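PDB 1TUO: putative phosphomannomutase from Thermus thermophilus, which probably interconverts phosphosugar isomers, as a magnesium-dependent member of the phosphohexose mutase family. Local coordinates for residues T415-V419 and V428-A432; F291-W295 and E425-L429. All coordinates share one frame; numbering follows the deposited sequence.

Interaction 1 of 2, residues T415-V419 and V428-A432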
ATOM      1  N   THR A 415      15.037   6.546 -18.843  1.00 29.63           N
ATOM      2  CA  THR A 415      14.614   7.732 -18.109  1.00 28.75           C
ATOM      3  C   THR A 415      13.100   7.919 -17.987  1.00 29.05           C
ATOM      4  O   THR A 415      12.616   9.045 -17.877  1.00 29.64           O
ATOM      5  CB  THR A 415      15.220   9.017 -18.744  1.00 30.10           C
ATOM      6  OG1 THR A 415      14.902   9.065 -20.142  1.00 27.98           O
ATOM      7  CG2 THR A 415      16.733   9.027 -18.584  1.00 29.80           C
ATOM      8  N   LEU A 416      12.355   6.819 -17.983  1.00 28.11           N
ATOM      9  CA  LEU A 416      10.898   6.894 -17.864  1.00 29.05           C
ATOM     10  C   LEU A 416      10.464   7.742 -16.670  1.00 29.57           C
ATOM     11  O   LEU A 416       9.581   8.589 -16.780  1.00 30.44           O
ATOM     12  CB  LEU A 416      10.302   5.489 -17.720  1.00 27.76           C
ATOM     13  CG  LEU A 416       8.780   5.403 -17.542  1.00 26.63           C
ATOM     14  CD1 LEU A 416       8.084   5.979 -18.769  1.00 27.93           C
ATOM     15  CD2 LEU A 416       8.369   3.959 -17.332  1.00 27.58           C
ATOM     16  N   ASP A 417      11.093   7.500 -15.526  1.00 31.07           N
ATOM     17  CA  ASP A 417      10.772   8.217 -14.300  1.00 31.51           C
ATOM     18  C   ASP A 417      12.044   8.244 -13.462  1.00 32.23           C
ATOM     19  O   ASP A 417      12.336   7.307 -12.717  1.00 30.87           O
ATOM     20  CB  ASP A 417       9.637   7.492 -13.573  1.00 33.33           C
ATOM     21  CG  ASP A 417       9.236   8.171 -12.285  1.00 35.22           C
ATOM     22  OD1 ASP A 417       9.298   9.417 -12.216  1.00 37.90           O
ATOM     23  OD2 ASP A 417       8.842   7.455 -11.341  1.00 38.19           O
ATOM     24  N   GLY A 418      12.797   9.332 -13.596  1.00 32.57           N
ATOM     25  CA  GLY A 418      14.058   9.459 -12.893  1.00 33.38           C
ATOM     26  C   GLY A 418      15.107   9.031 -13.897  1.00 34.25           C
ATOM     27  O   GLY A 418      14.929   9.250 -15.097  1.00 35.64           O
ATOM     28  N   VAL A 419      16.193   8.420 -13.436  1.00 32.97           N
ATOM     29  CA  VAL A 419      17.236   7.958 -14.343  1.00 33.71           C
ATOM     30  C   VAL A 419      17.706   6.574 -13.915  1.00 33.20           C
ATOM     31  O   VAL A 419      18.207   6.400 -12.807  1.00 33.34           O
ATOM     32  CB  VAL A 419      18.453   8.910 -14.345  1.00 35.12           C
ATOM     33  CG1 VAL A 419      19.446   8.466 -15.403  1.00 37.13           C
ATOM     34  CG2 VAL A 419      18.003  10.343 -14.595  1.00 36.30           C
ATOM     35  N   VAL A 428      20.556   0.396 -11.456  1.00 29.34           N
ATOM     36  CA  VAL A 428      20.693   1.484 -10.499  1.00 27.98           C
ATOM     37  C   VAL A 428      19.785   2.627 -10.931  1.00 28.77           C
ATOM     38  O   VAL A 428      19.937   3.168 -12.026  1.00 27.72           O
ATOM     39  CB  VAL A 428      22.140   2.000 -10.436  1.00 28.18           C
ATOM     40  CG1 VAL A 428      22.244   3.112  -9.409  1.00 28.02           C
ATOM     41  CG2 VAL A 428      23.081   0.855 -10.089  1.00 26.07           C
ATOM     42  N   LEU A 429      18.849   2.990 -10.062  1.00 27.48           N
ATOM     43  CA  LEU A 429      17.896   4.051 -10.356  1.00 29.16           C
ATOM     44  C   LEU A 429      18.054   5.270  -9.460  1.00 30.76           C
ATOM     45  O   LEU A 429      18.066   5.151  -8.234  1.00 29.84           O
ATOM     46  CB  LEU A 429      16.467   3.512 -10.214  1.00 26.45           C
ATOM     47  CG  LEU A 429      15.306   4.511 -10.300  1.00 27.00           C
ATOM     48  CD1 LEU A 429      15.210   5.069 -11.715  1.00 26.79           C
ATOM     49  CD2 LEU A 429      14.005   3.819  -9.915  1.00 26.03           C
ATOM     50  N   PHE A 430      18.174   6.440 -10.082  1.00 33.25           N
ATOM     51  CA  PHE A 430      18.282   7.693  -9.345  1.00 36.41           C
ATOM     52  C   PHE A 430      16.954   8.431  -9.518  1.00 38.35           C
ATOM     53  O   PHE A 430      16.500   8.641 -10.643  1.00 38.74           O
ATOM     54  CB  PHE A 430      19.406   8.582  -9.898  1.00 36.28           C
ATOM     55  CG  PHE A 430      20.751   7.915  -9.957  1.00 35.96           C
ATOM     56  CD1 PHE A 430      21.078   7.071 -11.012  1.00 36.09           C
ATOM     57  CD2 PHE A 430      21.701   8.154  -8.970  1.00 37.17           C
ATOM     58  CE1 PHE A 430      22.335   6.475 -11.085  1.00 36.12           C
ATOM     59  CE2 PHE A 430      22.961   7.562  -9.033  1.00 36.07           C
ATOM     60  CZ  PHE A 430      23.278   6.724 -10.090  1.00 36.81           C
ATOM     61  N   ARG A 431      16.334   8.813  -8.406  1.00 41.10           N
ATOM     62  CA  ARG A 431      15.068   9.540  -8.440  1.00 44.53           C
ATOM     63  C   ARG A 431      15.110  10.740  -7.507  1.00 46.62           C
ATOM     64  O   ARG A 431      15.253  10.585  -6.294  1.00 47.36           O
ATOM     65  CB  ARG A 431      13.906   8.626  -8.043  1.00 44.84           C
ATOM     66  CG  ARG A 431      13.391   7.753  -9.171  1.00 45.93           C
ATOM     67  CD  ARG A 431      12.275   6.829  -8.698  1.00 47.35           C
ATOM     68  NE  ARG A 431      11.189   7.548  -8.034  1.00 49.25           N
ATOM     69  CZ  ARG A 431      10.439   8.479  -8.614  1.00 49.22           C
ATOM     70  NH1 ARG A 431      10.654   8.815  -9.877  1.00 51.13           N
ATOM     71  NH2 ARG A 431       9.471   9.076  -7.928  1.00 49.28           N
ATOM     72  N   ALA A 432      14.980  11.933  -8.077  1.00 48.97           N
ATOM     73  CA  ALA A 432      15.002  13.161  -7.291  1.00 51.41           C
ATOM     74  C   ALA A 432      13.597  13.539  -6.832  1.00 52.87           C
ATOM     75  O   ALA A 432      12.956  14.411  -7.421  1.00 53.88           O
ATOM     76  CB  ALA A 432      15.607  14.295  -8.111  1.00 52.20           C
TER

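Interaction 2 of 2, residues F291-W295 and E425-L429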
ATOM      1  N   PHE A 291       8.183   1.705 -11.949  1.00 21.31           N
ATOM      2  CA  PHE A 291       9.576   1.736 -12.389  1.00 21.75           C
ATOM      3  C   PHE A 291      10.654   1.198 -11.441  1.00 21.58           C
ATOM      4  O   PHE A 291      11.734   0.824 -11.893  1.00 22.87           O
ATOM      5  CB  PHE A 291       9.906   3.178 -12.793  1.00 22.49           C
ATOM      6  CG  PHE A 291      11.051   3.309 -13.757  1.00 24.02           C
ATOM      7  CD1 PHE A 291      11.151   2.472 -14.864  1.00 23.85           C
ATOM      8  CD2 PHE A 291      11.992   4.325 -13.596  1.00 24.49           C
ATOM      9  CE1 PHE A 291      12.169   2.644 -15.803  1.00 24.15           C
ATOM     10  CE2 PHE A 291      13.011   4.507 -14.527  1.00 25.11           C
ATOM     11  CZ  PHE A 291      13.101   3.666 -15.634  1.00 25.25           C
ATOM     12  N   ALA A 292      10.375   1.155 -10.144  1.00 21.26           N
ATOM     13  CA  ALA A 292      11.374   0.690  -9.184  1.00 22.06           C
ATOM     14  C   ALA A 292      11.208  -0.765  -8.754  1.00 22.71           C
ATOM     15  O   ALA A 292      11.933  -1.253  -7.882  1.00 23.08           O
ATOM     16  CB  ALA A 292      11.377   1.603  -7.957  1.00 23.68           C
ATOM     17  N   VAL A 293      10.255  -1.458  -9.366  1.00 22.21           N
ATOM     18  CA  VAL A 293      10.007  -2.857  -9.052  1.00 20.74           C
ATOM     19  C   VAL A 293      11.014  -3.776  -9.748  1.00 20.54           C
ATOM     20  O   VAL A 293      11.440  -3.515 -10.872  1.00 20.71           O
ATOM     21  CB  VAL A 293       8.567  -3.264  -9.464  1.00 22.01           C
ATOM     22  CG1 VAL A 293       8.390  -4.771  -9.354  1.00 20.51           C
ATOM     23  CG2 VAL A 293       7.553  -2.548  -8.574  1.00 20.89           C
ATOM     24  N   THR A 294      11.379  -4.847  -9.054  1.00 19.85           N
ATOM     25  CA  THR A 294      12.331  -5.848  -9.532  1.00 19.46           C
ATOM     26  C   THR A 294      12.093  -6.293 -10.966  1.00 21.02           C
ATOM     27  O   THR A 294      10.946  -6.457 -11.386  1.00 20.20           O
ATOM     28  CB  THR A 294      12.280  -7.116  -8.656  1.00 20.06           C
ATOM     29  OG1 THR A 294      13.138  -8.119  -9.215  1.00 20.32           O
ATOM     30  CG2 THR A 294      10.851  -7.664  -8.599  1.00 19.89           C
ATOM     31  N   TRP A 295      13.171  -6.506 -11.714  1.00 21.46           N
ATOM     32  CA  TRP A 295      13.016  -6.967 -13.083  1.00 24.51           C
ATOM     33  C   TRP A 295      12.738  -8.465 -13.119  1.00 22.68           C
ATOM     34  O   TRP A 295      12.611  -9.047 -14.194  1.00 22.23           O
ATOM     35  CB  TRP A 295      14.248  -6.642 -13.934  1.00 29.80           C
ATOM     36  CG  TRP A 295      15.557  -7.020 -13.331  1.00 35.78           C
ATOM     37  CD1 TRP A 295      15.778  -7.896 -12.305  1.00 38.01           C
ATOM     38  CD2 TRP A 295      16.841  -6.543 -13.738  1.00 40.30           C
ATOM     39  NE1 TRP A 295      17.128  -7.991 -12.046  1.00 40.86           N
ATOM     40  CE2 TRP A 295      17.803  -7.171 -12.914  1.00 41.13           C
ATOM     41  CE3 TRP A 295      17.275  -5.645 -14.722  1.00 41.56           C
ATOM     42  CZ2 TRP A 295      19.170  -6.929 -13.045  1.00 42.78           C
ATOM     43  CZ3 TRP A 295      18.635  -5.405 -14.853  1.00 43.14           C
ATOM     44  CH2 TRP A 295      19.566  -6.044 -14.018  1.00 42.92           C
ATOM     45  N   GLU A 425      22.549  -7.985 -15.279  1.00 45.96           N
ATOM     46  CA  GLU A 425      22.285  -8.517 -13.944  1.00 46.56           C
ATOM     47  C   GLU A 425      22.220  -7.474 -12.818  1.00 45.01           C
ATOM     48  O   GLU A 425      22.168  -7.834 -11.643  1.00 45.90           O
ATOM     49  CB  GLU A 425      23.334  -9.581 -13.596  1.00 48.85           C
ATOM     50  CG  GLU A 425      23.386 -10.741 -14.581  1.00 52.13           C
ATOM     51  CD  GLU A 425      24.492 -11.732 -14.260  1.00 53.79           C
ATOM     52  OE1 GLU A 425      24.524 -12.239 -13.119  1.00 55.55           O
ATOM     53  OE2 GLU A 425      25.326 -12.003 -15.149  1.00 54.64           O
ATOM     54  N   ALA A 426      22.221  -6.190 -13.168  1.00 42.50           N
ATOM     55  CA  ALA A 426      22.138  -5.134 -12.160  1.00 38.89           C
ATOM     56  C   ALA A 426      21.508  -3.851 -12.708  1.00 37.05           C
ATOM     57  O   ALA A 426      21.639  -3.535 -13.890  1.00 36.24           O
ATOM     58  CB  ALA A 426      23.521  -4.835 -11.596  1.00 39.97           C
ATOM     59  N   TRP A 427      20.819  -3.122 -11.835  1.00 33.55           N
ATOM     60  CA  TRP A 427      20.174  -1.871 -12.207  1.00 33.28           C
ATOM     61  C   TRP A 427      20.308  -0.853 -11.079  1.00 31.18           C
ATOM     62  O   TRP A 427      20.190  -1.191  -9.898  1.00 29.15           O
ATOM     63  CB  TRP A 427      18.686  -2.116 -12.550  1.00 37.00           C
ATOM     64  CG  TRP A 427      17.681  -1.290 -11.757  1.00 41.88           C
ATOM     65  CD1 TRP A 427      17.701   0.064 -11.551  1.00 44.03           C
ATOM     66  CD2 TRP A 427      16.520  -1.775 -11.068  1.00 44.15           C
ATOM     67  NE1 TRP A 427      16.637   0.447 -10.775  1.00 45.67           N
ATOM     68  CE2 TRP A 427      15.892  -0.660 -10.465  1.00 44.68           C
ATOM     69  CE3 TRP A 427      15.946  -3.044 -10.901  1.00 44.70           C
ATOM     70  CZ2 TRP A 427      14.725  -0.775  -9.706  1.00 45.17           C
ATOM     71  CZ3 TRP A 427      14.783  -3.156 -10.146  1.00 44.61           C
ATOM     72  CH2 TRP A 427      14.187  -2.027  -9.559  1.00 45.18           C
ATOM     73  N   VAL A 428      20.556   0.396 -11.456  1.00 29.34           N
ATOM     74  CA  VAL A 428      20.693   1.484 -10.499  1.00 27.98           C
ATOM     75  C   VAL A 428      19.785   2.627 -10.931  1.00 28.77           C
ATOM     76  O   VAL A 428      19.937   3.168 -12.026  1.00 27.72           O
ATOM     77  CB  VAL A 428      22.140   2.000 -10.436  1.00 28.18           C
ATOM     78  CG1 VAL A 428      22.244   3.112  -9.409  1.00 28.02           C
ATOM     79  CG2 VAL A 428      23.081   0.855 -10.089  1.00 26.07           C
ATOM     80  N   LEU A 429      18.849   2.990 -10.062  1.00 27.48           N
ATOM     81  CA  LEU A 429      17.896   4.051 -10.356  1.00 29.16           C
ATOM     82  C   LEU A 429      18.054   5.270  -9.460  1.00 30.76           C
ATOM     83  O   LEU A 429      18.066   5.151  -8.234  1.00 29.84           O
ATOM     84  CB  LEU A 429      16.467   3.512 -10.214  1.00 26.45           C
ATOM     85  CG  LEU A 429      15.306   4.511 -10.300  1.00 27.00           C
ATOM     86  CD1 LEU A 429      15.210   5.069 -11.715  1.00 26.79           C
ATOM     87  CD2 LEU A 429      14.005   3.819  -9.915  1.00 26.03           C
TER

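Interaction 1 of 2, residues T415-V419 and V428-A432
V419 and F430 form an antiparallel hydrogen-bonded pair, CA to CA 5.1 Å, with V419 N to F430 O at 2.8 Å and a nearly straight return bond from F430 N to V419 O at 2.7 Å. V419 O also receives a CA-H...O contact from L429 CA at 3.4 Å, while F430 CD1 meets the same oxygen at the ring edge, 3.5 Å away. A CB on G418 would collide with F430 O and R431 CG, and its phi of 97° also disfavours a side chain. V419 and F430 share one face of the sheet; on the other, the R431 chain, bent at chi3 (53°), swings its guanidinium to D417. D417 OD2 comes over one guanidinium face, the planes 49° apart, in a salt bridge to R431 NH1 at 2.7 Å, though the modelled place of NH1 is doubtful. D417 OD2 also accepts from V313 N, and R431 NE bonds to Y442 OH. A leucine in place of R431 would probably leave the D417 carboxylate without its cationic mate and Y442 OH without this donor. The paired ends are those of a beta hairpin, strands 419-423 and 426-431, in the antiparallel sheet of the phosphohexomutase C-terminal domain.

Interaction 2 of 2, residues F291-W295 and E425-L429
The interface between alpha/beta/alpha domain III and the C-terminal domain is built here from two tryptophans, W427 reaching across to the backbone of the other segment and W295 packing a ring face on W427 CB. No hydrogen bond spans the contact, so it rests on packing. W427 drives its six-membered ring edge into the loop 291-295: A292 O lies near the ring plane, a tight 2.9 Å from CH2, and T294 CA is 3.7 Å from CZ3, also at the edge. Its chi1 of 124° falls between staggered positions, which suggests some strain in holding the indole there. A292 O is buried with no polar partner, and the C-H edge of the indole is what faces it. W427 CB sits 4.0 Å from W295 CZ3. With chi1 at 49°, W295 CG is tucked between its own N and carbonyl carbon, which turns the indole toward the strand, its face over W427 CB. Farther along, L429 forks between two neighbours, CD1 against F291 CE2 at 3.6 Å and CD2 against A292 CB at 4.0 Å. K420 on strand 419-423 makes cation-pi contacts with both F291 and W427 and donates to F291 O. E444 of strand 440-445 bonds to W295 N and T294 OG1, and that hydroxyl also caps L296 N where helix 296-304 begins.

In the fold
Along the chain, segment 291-295 comes first, then 415-419, and finally strand 426-431, on which both contacts end and where they share V428 and L429. Their centres lie about 10 Å apart. Interaction 1 is local, with eight residues between its segments; interaction 2 spans 129 residues and joins domain III to the C-terminal domain. The two touch directly, F291 CD2 packing against D417 O at 3.1 Å and F291 CE1 against L416 CB at 3.9 Å. Strand 426-431 thus takes part in both the hairpin of the C-terminal sheet and the packing against domain III, with F291 touching both contacts.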